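Local coordinates for hexapeptide transferase family protein (Anaplasma phagocytophilum, PDB 3IXC) that binds magnesium ions and is probably a transferase of the hexapeptide-repeat family, forming an assembly of three subunits, at residues L176-S179 against A180-I184. Residues are numbered along the deposited sequence; the frame is centred on the assembly and turned at random.
Sequences LQKS and AENYI
Lys-178 and Asn-182 meet side chain to side chain one turn apart on helix 170-188, the C-terminal helix that packs along the left-handed beta-helix of this hexapeptide-repeat protein. The two side chains cross at about a right angle: Lys-178, its CG anti to the backbone N (chi1 -169°) and its chain bent at chi2 and chi4, reaches forward along the helix, and NZ donates to OD1 of Asn-182 at 2.9 Å, in the carbonyl plane. The Lys-178 CE lies 3.2 Å from the same OD1. Asn-182 CG also lies 3.1 Å from the Lys-178 backbone O, which accepts the Asn-182 backbone N-H at an N to O distance of 2.8 Å. One residue back along the chain, the Gln-177 amide and the Glu-181 carboxylate, themselves a turn apart, lie obliquely, their planes 42° apart, with NE2 of Gln-177 2.9 Å from OE2 of Glu-181, while OE1 of Gln-177 is held by Asn-118. On the side facing the beta-helix, Ser-179 OG is hydrogen-bonded to Thr-103 OG1. Tyr-183 lies near the magnesium site, packing on Trp-61 and on His-88 of the second subunit, whose Arg-67 NH1 is hydrogen-bonded to its OH. The Ser-179 O sits at the ring edge of Tyr-183, 3.8 Å from CD2.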
ATOM      1  N   LEU A 176      13.059  19.218   7.125  1.00  9.43           N
ATOM      2  CA  LEU A 176      12.703  18.159   8.074  1.00  9.67           C
ATOM      3  C   LEU A 176      11.732  18.693   9.128  1.00 10.21           C
ATOM      4  O   LEU A 176      10.664  18.106   9.356  1.00 11.17           O
ATOM      5  CB  LEU A 176      13.950  17.569   8.729  1.00  9.43           C
ATOM      6  CG  LEU A 176      15.026  17.036   7.778  1.00  9.38           C
ATOM      7  CD1 LEU A 176      16.299  16.704   8.558  1.00  9.37           C
ATOM      8  CD2 LEU A 176      14.543  15.816   6.977  1.00 10.45           C
ATOM      9  N   GLN A 177      12.079  19.822   9.746  1.00 10.14           N
ATOM     10  CA  GLN A 177      11.182  20.419  10.737  1.00 10.10           C
ATOM     11  C   GLN A 177       9.960  21.053  10.083  1.00  9.98           C
ATOM     12  O   GLN A 177       8.856  20.959  10.617  1.00  9.58           O
ATOM     13  CB  GLN A 177      11.908  21.434  11.634  1.00 10.87           C
ATOM     14  CG  GLN A 177      11.051  22.036  12.767  1.00 12.01           C
ATOM     15  CD  GLN A 177      10.576  21.025  13.825  1.00 15.36           C
ATOM     16  OE1 GLN A 177      11.156  19.949  13.991  1.00 16.28           O
ATOM     17  NE2 GLN A 177       9.525  21.393  14.561  1.00 13.32           N
ATOM     18  N   LYS A 178      10.155  21.692   8.928  1.00  9.50           N
ATOM     19  CA  LYS A 178       9.042  22.334   8.223  1.00  9.37           C
ATOM     20  C   LYS A 178       7.946  21.343   7.826  1.00  8.56           C
ATOM     21  O   LYS A 178       6.763  21.620   8.020  1.00  8.35           O
ATOM     22  CB  LYS A 178       9.537  23.117   7.003  1.00 10.37           C
ATOM     23  CG  LYS A 178       8.493  24.032   6.373  1.00 13.07           C
ATOM     24  CD  LYS A 178       7.970  25.075   7.355  1.00 17.82           C
ATOM     25  CE  LYS A 178       6.916  25.951   6.703  1.00 20.47           C
ATOM     26  NZ  LYS A 178       5.763  26.162   7.615  1.00 21.48           N
ATOM     27  N   SER A 179       8.342  20.192   7.287  1.00  7.64           N
ATOM     28  CA  SER A 179       7.380  19.140   6.946  1.00  7.18           C
ATOM     29  C   SER A 179       6.510  18.771   8.139  1.00  7.11           C
ATOM     30  O   SER A 179       5.284  18.680   8.016  1.00  7.23           O
ATOM     31  CB  SER A 179       8.110  17.890   6.442  1.00  6.85           C
ATOM     32  OG  SER A 179       7.191  16.856   6.143  1.00  5.65           O
ATOM     33  N   ALA A 180       7.145  18.566   9.294  1.00  7.26           N
ATOM     34  CA  ALA A 180       6.415  18.172  10.501  1.00  7.35           C
ATOM     35  C   ALA A 180       5.445  19.281  10.935  1.00  7.25           C
ATOM     36  O   ALA A 180       4.287  19.009  11.240  1.00  6.99           O
ATOM     37  CB  ALA A 180       7.388  17.815  11.631  1.00  7.27           C
ATOM     38  N   GLU A 181       5.916  20.528  10.944  1.00  7.17           N
ATOM     39  CA  GLU A 181       5.056  21.654  11.313  1.00  7.60           C
ATOM     40  C   GLU A 181       3.880  21.833  10.342  1.00  6.83           C
ATOM     41  O   GLU A 181       2.744  22.099  10.758  1.00  6.60           O
ATOM     42  CB  GLU A 181       5.887  22.935  11.439  1.00  8.38           C
ATOM     43  CG  GLU A 181       6.840  22.928  12.646  1.00 11.80           C
ATOM     44  CD  GLU A 181       6.133  22.834  14.004  1.00 17.01           C
ATOM     45  OE1 GLU A 181       4.950  23.238  14.131  1.00 19.32           O
ATOM     46  OE2 GLU A 181       6.778  22.354  14.967  1.00 20.21           O
ATOM     47  N   ASN A 182       4.150  21.648   9.051  1.00  6.06           N
ATOM     48  CA  ASN A 182       3.100  21.717   8.038  1.00  6.18           C
ATOM     49  C   ASN A 182       2.005  20.703   8.320  1.00  6.26           C
ATOM     50  O   ASN A 182       0.818  21.024   8.215  1.00  6.27           O
ATOM     51  CB  ASN A 182       3.669  21.470   6.637  1.00  5.99           C
ATOM     52  CG  ASN A 182       4.518  22.616   6.122  1.00  6.69           C
ATOM     53  OD1 ASN A 182       4.573  23.702   6.711  1.00  7.22           O
ATOM     54  ND2 ASN A 182       5.198  22.376   5.001  1.00  8.69           N
ATOM     55  N   TYR A 183       2.410  19.485   8.689  1.00  6.60           N
ATOM     56  CA  TYR A 183       1.450  18.413   8.935  1.00  6.47           C
ATOM     57  C   TYR A 183       0.636  18.622  10.204  1.00  7.03           C
ATOM     58  O   TYR A 183      -0.555  18.273  10.244  1.00  7.49           O
ATOM     59  CB  TYR A 183       2.122  17.026   8.890  1.00  6.71           C
ATOM     60  CG  TYR A 183       1.778  16.326   7.602  1.00  6.33           C
ATOM     61  CD1 TYR A 183       0.620  15.553   7.507  1.00  6.96           C
ATOM     62  CD2 TYR A 183       2.555  16.501   6.456  1.00  6.43           C
ATOM     63  CE1 TYR A 183       0.261  14.946   6.303  1.00  6.61           C
ATOM     64  CE2 TYR A 183       2.199  15.902   5.251  1.00  7.38           C
ATOM     65  CZ  TYR A 183       1.054  15.123   5.194  1.00  7.87           C
ATOM     66  OH  TYR A 183       0.699  14.524   4.016  1.00  7.97           O
ATOM     67  N   ILE A 184       1.257  19.206  11.226  1.00  6.25           N
ATOM     68  CA  ILE A 184       0.498  19.573  12.426  1.00  6.24           C
ATOM     69  C   ILE A 184      -0.598  20.558  12.021  1.00  6.06           C
ATOM     70  O   ILE A 184      -1.769  20.361  12.362  1.00  6.82           O
ATOM     71  CB  ILE A 184       1.393  20.164  13.544  1.00  5.77           C
ATOM     72  CG1 ILE A 184       2.417  19.118  14.017  1.00  5.92           C
ATOM     73  CG2 ILE A 184       0.527  20.651  14.731  1.00  6.71           C
ATOM     74  CD1 ILE A 184       3.547  19.689  14.909  1.00  8.19           C
TER